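Local coordinates for protein intimin (Escherichia coli, PDB 1F00) that serves as a bacterial adhesin whose Ig-like domains carry a C-terminal lectin-like domain that probably binds the translocated intimin receptor in host cell membranes, at residues K192-Y196 against A271-Y277; L210-Q214 against S241-Q245; G131-K135 against I168-N172. One frame throughout, in Å; residues are numbered along the deposited sequence.

In the fold
Contact 3 comes first along the chain and lies in the group 2 bacterial Ig-like domain, where it joins the turn before strand 136-140 to the end of strand 163-169, its partner in a three-stranded antiparallel sheet. Contacts 1 and 2 both belong to the C-type lectin-like domain, contact 2 nested within the loop that contact 1 closes. Their centres are about 12 Å apart and they touch directly: Trp-242 NE1 probably bonds to Val-194 O and Gln-245 N to Tyr-196 OH. Contact 3 is centred about 51 Å from contact 1 and about 47 Å from contact 2, consistent with an elongated rod of domains with the lectin-like module at its C-terminal end.

Contact 1: K192-Y196 against A271-Y277; sequences KRVTY and ASESNAY
Val-194 and Ala-276 form an antiparallel hydrogen-bonded pair, the only bridge between these segments, in which Val-194 N donates to Ala-276 O at 2.8 Å. Tyr-196 N donates to Ala-271 O at 3.0 Å. Between these bonds the chains are tied by weaker CA-H...O contacts: Ser-274 CA lies 3.4 Å from Val-194 O, and Thr-195 CA 3.3 Å from Glu-273 O. Ser-274 is the centre of an inverse gamma turn, so the second chain bends here rather than continuing as a regular strand.

The main side-chain contact is Arg-193 over Tyr-277. Arg-193 CG, placed beside its own backbone N and anti to the carbonyl carbon (chi1 -72°), sits 3.7 Å from the centroid of the Tyr-277 ring and 14° off the normal, a CH-pi contact over the face. The extended chain then sets the guanidinium over the phenol end, its plane tilted 44° from the ring. Arg-193 NH1 is 2.8 Å from Tyr-277 OH, but that oxygen lies over the guanidinium face and the angle is too poor for a hydrogen bond. At the other end Tyr-196 CB packs on Ala-271 CB at 3.7 Å.

Thr-195 is the N-cap of helix 196-205, its hydroxyl accepting from Asp-198 N. The contact thus joins the start of that helix to the beginning of strand 276-281: Ala-276 packs on Ile-240 and Trp-242 of strand 240-242, while the Tyr-196 ring runs inward to Ala-255 of strand 254-259.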
loop_
_atom_site.group_PDB
_atom_site.type_symbol
_atom_site.label_atom_id
_atom_site.label_comp_id
_atom_site.label_asym_id
_atom_site.label_seq_id
_atom_site.Cartn_x
_atom_site.Cartn_y
_atom_site.Cartn_z
ATOM N N LYS A 192 -5.204 15.483 29.783
ATOM C CA LYS A 192 -5.806 16.459 30.684
ATOM C C LYS A 192 -6.135 17.779 30.003
ATOM O O LYS A 192 -5.441 18.197 29.077
ATOM C CB LYS A 192 -4.839 16.754 31.829
ATOM C CG LYS A 192 -3.477 17.256 31.338
ATOM C CD LYS A 192 -2.510 17.527 32.480
ATOM C CE LYS A 192 -1.119 17.863 31.952
ATOM N NZ LYS A 192 -0.175 18.149 33.068
ATOM N N ARG A 193 -7.197 18.438 30.463
ATOM C CA ARG A 193 -7.539 19.748 29.925
ATOM C C ARG A 193 -6.604 20.702 30.662
ATOM O O ARG A 193 -6.241 20.457 31.820
ATOM C CB ARG A 193 -8.994 20.109 30.214
ATOM C CG ARG A 193 -10.001 19.321 29.390
ATOM C CD ARG A 193 -11.418 19.795 29.674
ATOM N NE ARG A 193 -12.428 18.998 28.982
ATOM C CZ ARG A 193 -12.609 17.693 29.160
ATOM N NH1 ARG A 193 -11.843 17.022 30.013
ATOM N NH2 ARG A 193 -13.564 17.055 28.495
ATOM N N VAL A 194 -6.209 21.779 29.998
ATOM C CA VAL A 194 -5.285 22.730 30.593
ATOM C C VAL A 194 -5.718 24.164 30.313
ATOM O O VAL A 194 -6.603 24.403 29.491
ATOM C CB VAL A 194 -3.861 22.519 30.027
ATOM C CG1 VAL A 194 -3.360 21.135 30.396
ATOM C CG2 VAL A 194 -3.865 22.687 28.501
ATOM N N THR A 195 -5.102 25.121 31.001
ATOM C CA THR A 195 -5.447 26.518 30.762
ATOM C C THR A 195 -4.866 26.894 29.404
ATOM O O THR A 195 -4.045 26.166 28.850
ATOM C CB THR A 195 -4.833 27.461 31.820
ATOM O OG1 THR A 195 -3.408 27.477 31.675
ATOM C CG2 THR A 195 -5.195 26.995 33.221
ATOM N N TYR A 196 -5.293 28.032 28.874
ATOM C CA TYR A 196 -4.793 28.497 27.589
ATOM C C TYR A 196 -3.274 28.695 27.650
ATOM O O TYR A 196 -2.552 28.249 26.763
ATOM C CB TYR A 196 -5.495 29.810 27.198
ATOM C CG TYR A 196 -4.927 30.472 25.961
ATOM C CD1 TYR A 196 -3.819 31.313 26.045
ATOM C CD2 TYR A 196 -5.469 30.225 24.701
ATOM C CE1 TYR A 196 -3.261 31.891 24.907
ATOM C CE2 TYR A 196 -4.917 30.795 23.552
ATOM C CZ TYR A 196 -3.813 31.628 23.665
ATOM O OH TYR A 196 -3.263 32.202 22.544
ATOM N N ALA A 271 -10.034 31.830 29.513
ATOM C CA ALA A 271 -8.681 31.322 29.289
ATOM C C ALA A 271 -7.891 30.877 30.519
ATOM O O ALA A 271 -7.031 29.992 30.421
ATOM C CB ALA A 271 -7.869 32.367 28.521
ATOM N N SER A 272 -8.165 31.485 31.666
ATOM C CA SER A 272 -7.444 31.146 32.889
ATOM C C SER A 272 -7.905 29.845 33.537
ATOM O O SER A 272 -7.408 29.475 34.600
ATOM C CB SER A 272 -7.556 32.288 33.904
ATOM O OG SER A 272 -8.899 32.470 34.312
ATOM N N GLU A 273 -8.852 29.160 32.903
ATOM C CA GLU A 273 -9.363 27.890 33.420
ATOM C C GLU A 273 -8.979 26.745 32.479
ATOM O O GLU A 273 -8.707 26.971 31.305
ATOM C CB GLU A 273 -10.885 27.928 33.534
ATOM C CG GLU A 273 -11.449 29.129 34.268
ATOM C CD GLU A 273 -12.930 28.967 34.560
ATOM O OE1 GLU A 273 -13.689 28.604 33.631
ATOM O OE2 GLU A 273 -13.333 29.207 35.718
ATOM N N SER A 274 -8.965 25.518 32.995
ATOM C CA SER A 274 -8.623 24.357 32.170
ATOM C C SER A 274 -9.890 23.882 31.454
ATOM O O SER A 274 -10.456 22.826 31.760
ATOM C CB SER A 274 -8.034 23.247 33.046
ATOM O OG SER A 274 -8.863 22.994 34.165
ATOM N N ASN A 275 -10.312 24.687 30.485
ATOM C CA ASN A 275 -11.518 24.459 29.701
ATOM C C ASN A 275 -11.320 23.690 28.396
ATOM O O ASN A 275 -12.291 23.319 27.743
ATOM C CB ASN A 275 -12.171 25.813 29.395
ATOM C CG ASN A 275 -12.838 26.430 30.613
ATOM O OD1 ASN A 275 -12.885 27.657 30.766
ATOM N ND2 ASN A 275 -13.375 25.579 31.480
ATOM N N ALA A 276 -10.075 23.440 28.011
ATOM C CA ALA A 276 -9.837 22.724 26.766
ATOM C C ALA A 276 -8.526 21.962 26.752
ATOM O O ALA A 276 -7.697 22.119 27.644
ATOM C CB ALA A 276 -9.882 23.704 25.593
ATOM N N TYR A 277 -8.360 21.125 25.730
ATOM C CA TYR A 277 -7.148 20.339 25.564
ATOM C C TYR A 277 -6.139 21.127 24.747
ATOM O O TYR A 277 -6.511 22.020 23.986
ATOM C CB TYR A 277 -7.452 19.027 24.841
ATOM C CG TYR A 277 -8.284 18.080 25.655
ATOM C CD1 TYR A 277 -9.667 18.008 25.485
ATOM C CD2 TYR A 277 -7.694 17.276 26.631
ATOM C CE1 TYR A 277 -10.443 17.154 26.271
ATOM C CE2 TYR A 277 -8.460 16.424 27.426
ATOM C CZ TYR A 277 -9.830 16.369 27.239
ATOM O OH TYR A 277 -10.585 15.532 28.026
#

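Contact 2: L210-Q214 against S241-Q245; sequences LPSSQ and SWVQQ
The backbones of Pro-211 and Gln-244 meet through one nearly linear hydrogen bond, Gln-244 N to Pro-211 O, 2.7 Å long with an N-H...O angle of 175°. Pro-211 CD comes 3.3 Å from Trp-242 O, while the apolar contacts are made by Val-243 and Leu-210. Val-243 CG1 fits between the proline and the beginning of helix 214-224: it is 4.3 Å from Pro-211 CB and 3.8 Å from Ser-213 C. Leu-210 CD2 meets Trp-242 CB more loosely, at 4.3 Å.

Gln-244 directs its CB at the facing chain. With CG anti to the backbone N (chi1 -170°) and a bend at chi2, its chain crosses Leu-210 at about a right angle and sets Gln-244 NE2 3.8 Å from Leu-210 CB. That amide nitrogen donates to two waters, one bond of them weak; the first water donates to Leu-210 O and the second accepts from Leu-210 N. A third water donates to both Ser-212 O and Gln-244 O.

One direct bond and three water bridges therefore join the two segments, implying that much of their polar adhesion is solvent-mediated, beside an apolar patch turned toward the domain interior.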
loop_
_atom_site.group_PDB
_atom_site.type_symbol
_atom_site.label_atom_id
_atom_site.label_comp_id
_atom_site.label_asym_id
_atom_site.label_seq_id
_atom_site.Cartn_x
_atom_site.Cartn_y
_atom_site.Cartn_z
ATOM N N LEU A 210 0.005 26.733 18.739
ATOM C CA LEU A 210 -1.420 26.473 18.923
ATOM C C LEU A 210 -2.077 26.648 17.558
ATOM O O LEU A 210 -1.503 27.283 16.666
ATOM C CB LEU A 210 -2.055 27.497 19.876
ATOM C CG LEU A 210 -2.020 27.310 21.396
ATOM C CD1 LEU A 210 -2.744 28.466 22.064
ATOM C CD2 LEU A 210 -2.682 26.002 21.766
ATOM N N PRO A 211 -3.270 26.061 17.363
ATOM C CA PRO A 211 -3.923 26.241 16.065
ATOM C C PRO A 211 -4.093 27.762 15.949
ATOM O O PRO A 211 -4.381 28.427 16.943
ATOM C CB PRO A 211 -5.258 25.522 16.253
ATOM C CG PRO A 211 -4.891 24.396 17.178
ATOM C CD PRO A 211 -3.994 25.077 18.192
ATOM N N SER A 212 -3.913 28.316 14.758
ATOM C CA SER A 212 -4.035 29.765 14.594
ATOM C C SER A 212 -5.472 30.243 14.676
ATOM O O SER A 212 -5.732 31.418 14.946
ATOM C CB SER A 212 -3.472 30.194 13.242
ATOM O OG SER A 212 -4.288 29.699 12.197
ATOM N N SER A 213 -6.404 29.325 14.451
ATOM C CA SER A 213 -7.811 29.674 14.427
ATOM C C SER A 213 -8.660 28.415 14.348
ATOM O O SER A 213 -8.142 27.315 14.181
ATOM C CB SER A 213 -8.075 30.491 13.172
ATOM O OG SER A 213 -7.646 29.733 12.042
ATOM N N GLN A 214 -9.971 28.597 14.442
ATOM C CA GLN A 214 -10.898 27.482 14.329
ATOM C C GLN A 214 -10.770 26.934 12.906
ATOM O O GLN A 214 -10.892 25.731 12.674
ATOM C CB GLN A 214 -12.327 27.967 14.611
ATOM C CG GLN A 214 -12.554 28.288 16.095
ATOM C CD GLN A 214 -13.756 29.183 16.352
ATOM O OE1 GLN A 214 -14.298 29.205 17.459
ATOM N NE2 GLN A 214 -14.169 29.933 15.339
ATOM N N SER A 241 -10.389 21.904 21.689
ATOM C CA SER A 241 -9.028 22.429 21.736
ATOM C C SER A 241 -8.919 23.944 21.595
ATOM O O SER A 241 -9.648 24.560 20.822
ATOM C CB SER A 241 -8.200 21.779 20.621
ATOM O OG SER A 241 -8.484 20.395 20.516
ATOM N N TRP A 242 -7.981 24.528 22.331
ATOM C CA TRP A 242 -7.744 25.970 22.297
ATOM C C TRP A 242 -7.220 26.407 20.928
ATOM O O TRP A 242 -6.527 25.640 20.257
ATOM C CB TRP A 242 -6.669 26.366 23.313
ATOM C CG TRP A 242 -6.966 26.110 24.756
ATOM C CD1 TRP A 242 -6.392 25.165 25.556
ATOM C CD2 TRP A 242 -7.841 26.871 25.596
ATOM N NE1 TRP A 242 -6.849 25.293 26.846
ATOM C CE2 TRP A 242 -7.738 26.335 26.899
ATOM C CE3 TRP A 242 -8.698 27.957 25.374
ATOM C CZ2 TRP A 242 -8.460 26.850 27.982
ATOM C CZ3 TRP A 242 -9.420 28.471 26.455
ATOM C CH2 TRP A 242 -9.292 27.914 27.741
ATOM N N VAL A 243 -7.559 27.627 20.516
ATOM C CA VAL A 243 -7.026 28.184 19.272
ATOM C C VAL A 243 -6.413 29.518 19.687
ATOM O O VAL A 243 -6.870 30.133 20.654
ATOM C CB VAL A 243 -8.105 28.427 18.160
ATOM C CG1 VAL A 243 -8.886 27.149 17.897
ATOM C CG2 VAL A 243 -9.023 29.577 18.536
ATOM N N GLN A 244 -5.376 29.955 18.975
ATOM C CA GLN A 244 -4.689 31.215 19.282
ATOM C C GLN A 244 -5.667 32.363 19.558
ATOM O O GLN A 244 -6.649 32.545 18.838
ATOM C CB GLN A 244 -3.767 31.610 18.118
ATOM C CG GLN A 244 -2.827 32.774 18.436
ATOM C CD GLN A 244 -1.675 32.361 19.330
ATOM O OE1 GLN A 244 -1.181 33.156 20.136
ATOM N NE2 GLN A 244 -1.226 31.116 19.183
ATOM N N GLN A 245 -5.391 33.140 20.599
ATOM C CA GLN A 245 -6.253 34.273 20.946
ATOM C C GLN A 245 -6.139 35.375 19.900
ATOM O O GLN A 245 -5.060 35.603 19.350
ATOM C CB GLN A 245 -5.842 34.893 22.290
ATOM C CG GLN A 245 -6.227 34.131 23.553
ATOM C CD GLN A 245 -5.700 34.826 24.801
ATOM O OE1 GLN A 245 -4.525 35.180 24.867
ATOM N NE2 GLN A 245 -6.566 35.027 25.792
HETATM O O HOH W 1 -0.788 29.972 16.669
HETATM O O HOH W 2 0.943 29.244 19.786
HETATM O O HOH W 3 -7.350 33.073 16.353
#

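Contact 3: G131-K135 against I168-N172; sequences GGNGK and ISSDN
Asn-133 and Asp-171 form the close side of this contact. Asn-133 N donates to Asp-171 OD2 at 3.0 Å, approaching from above the carboxylate plane, with an N-H...O angle of 141°. Ser-169 OG donates to the same oxygen at 2.6 Å from the opposite face of that plane, so OD2 is gripped by two donors, and Gln-173 NE2 bonds to OD1; together they should limit rotation of the carboxylate. Gly-132 CA lies 3.4 Å from Asp-171 OD2, close enough that the glycine backbone leaves the carboxylate access to the neighbouring N-H.

Asn-133 has its CG between the backbone N and the carbonyl carbon (chi1 70°), which folds the amide back over its turn. Asn-133 OD1 accepts from Lys-135 N at 3.0 Å, closing an Asx turn, while the backbone from Gly-131 to Gly-134 makes a type II' beta turn. These turns lead into strand 136-140, which pairs antiparallel with strand 163-169 in the Ig-like domain; just beyond that pairing Ser-170 N donates to Lys-135 O at 3.1 Å, and Ser-169 CA makes a CA-H...O contact with that oxygen. Phe-94, from strand 91-94, touches both Asn-133 and Asp-171.

The outer side is looser. There the exposed Ser-170 hydroxyl lies near the aliphatic part of Lys-135, with OG 3.5 Å from CB, and the lysine chain, extended beyond CG, carries its ammonium group away from the facing segment. Asn-133 ND2 points to Ser-170 OG, but their modelled separation of 2.4 Å is implausibly short, leaving that bond doubtful.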
loop_
_atom_site.group_PDB
_atom_site.type_symbol
_atom_site.label_atom_id
_atom_site.label_comp_id
_atom_site.label_asym_id
_atom_site.label_seq_id
_atom_site.Cartn_x
_atom_site.Cartn_y
_atom_site.Cartn_z
ATOM N N GLY A 131 -4.291 -7.335 -8.048
ATOM C CA GLY A 131 -3.376 -8.051 -8.914
ATOM C C GLY A 131 -2.624 -9.121 -8.153
ATOM O O GLY A 131 -2.911 -9.373 -6.985
ATOM N N GLY A 132 -1.646 -9.739 -8.806
ATOM C CA GLY A 132 -0.892 -10.793 -8.160
ATOM C C GLY A 132 -1.856 -11.932 -7.892
ATOM O O GLY A 132 -2.900 -12.011 -8.534
ATOM N N ASN A 133 -1.528 -12.805 -6.946
ATOM C CA ASN A 133 -2.403 -13.928 -6.634
ATOM C C ASN A 133 -3.406 -13.588 -5.535
ATOM O O ASN A 133 -4.083 -14.469 -5.003
ATOM C CB ASN A 133 -1.573 -15.148 -6.235
ATOM C CG ASN A 133 -0.904 -14.984 -4.890
ATOM O OD1 ASN A 133 -0.873 -13.890 -4.321
ATOM N ND2 ASN A 133 -0.356 -16.073 -4.376
ATOM N N GLY A 134 -3.481 -12.307 -5.188
ATOM C CA GLY A 134 -4.425 -11.862 -4.179
ATOM C C GLY A 134 -4.049 -12.026 -2.720
ATOM O O GLY A 134 -4.804 -11.594 -1.854
ATOM N N LYS A 135 -2.909 -12.653 -2.436
ATOM C CA LYS A 135 -2.463 -12.848 -1.055
ATOM C C LYS A 135 -1.368 -11.812 -0.775
ATOM O O LYS A 135 -0.233 -11.959 -1.226
ATOM C CB LYS A 135 -1.929 -14.269 -0.877
ATOM C CG LYS A 135 -1.540 -14.616 0.548
ATOM C CD LYS A 135 -1.096 -16.072 0.654
ATOM C CE LYS A 135 -0.634 -16.409 2.064
ATOM N NZ LYS A 135 -0.220 -17.837 2.185
ATOM N N ILE A 168 3.515 -6.971 -1.069
ATOM C CA ILE A 168 4.042 -8.060 -1.877
ATOM C C ILE A 168 2.993 -9.165 -1.922
ATOM O O ILE A 168 2.284 -9.401 -0.942
ATOM C CB ILE A 168 5.377 -8.627 -1.307
ATOM C CG1 ILE A 168 5.180 -9.133 0.120
ATOM C CG2 ILE A 168 6.451 -7.553 -1.343
ATOM C CD1 ILE A 168 6.462 -9.657 0.760
ATOM N N SER A 169 2.871 -9.815 -3.073
ATOM C CA SER A 169 1.916 -10.907 -3.232
ATOM C C SER A 169 2.734 -12.191 -3.243
ATOM O O SER A 169 3.890 -12.180 -3.669
ATOM C CB SER A 169 1.134 -10.734 -4.539
ATOM O OG SER A 169 2.005 -10.519 -5.637
ATOM N N SER A 170 2.146 -13.294 -2.785
ATOM C CA SER A 170 2.878 -14.551 -2.717
ATOM C C SER A 170 3.268 -15.187 -4.046
ATOM O O SER A 170 3.949 -16.211 -4.060
ATOM C CB SER A 170 2.130 -15.568 -1.838
ATOM O OG SER A 170 0.822 -15.816 -2.306
ATOM N N ASP A 171 2.844 -14.600 -5.163
ATOM C CA ASP A 171 3.240 -15.132 -6.463
ATOM C C ASP A 171 4.548 -14.432 -6.819
ATOM O O ASP A 171 5.066 -14.567 -7.928
ATOM C CB ASP A 171 2.184 -14.850 -7.540
ATOM C CG ASP A 171 1.893 -13.376 -7.695
ATOM O OD1 ASP A 171 2.104 -12.829 -8.800
ATOM O OD2 ASP A 171 1.453 -12.770 -6.703
ATOM N N ASN A 172 5.058 -13.669 -5.854
ATOM C CA ASN A 172 6.320 -12.946 -5.982
ATOM C C ASN A 172 6.306 -11.662 -6.809
ATOM O O ASN A 172 6.917 -11.582 -7.876
ATOM C CB ASN A 172 7.403 -13.886 -6.517
ATOM C CG ASN A 172 8.749 -13.217 -6.622
ATOM O OD1 ASN A 172 9.272 -12.700 -5.634
ATOM N ND2 ASN A 172 9.324 -13.219 -7.825
#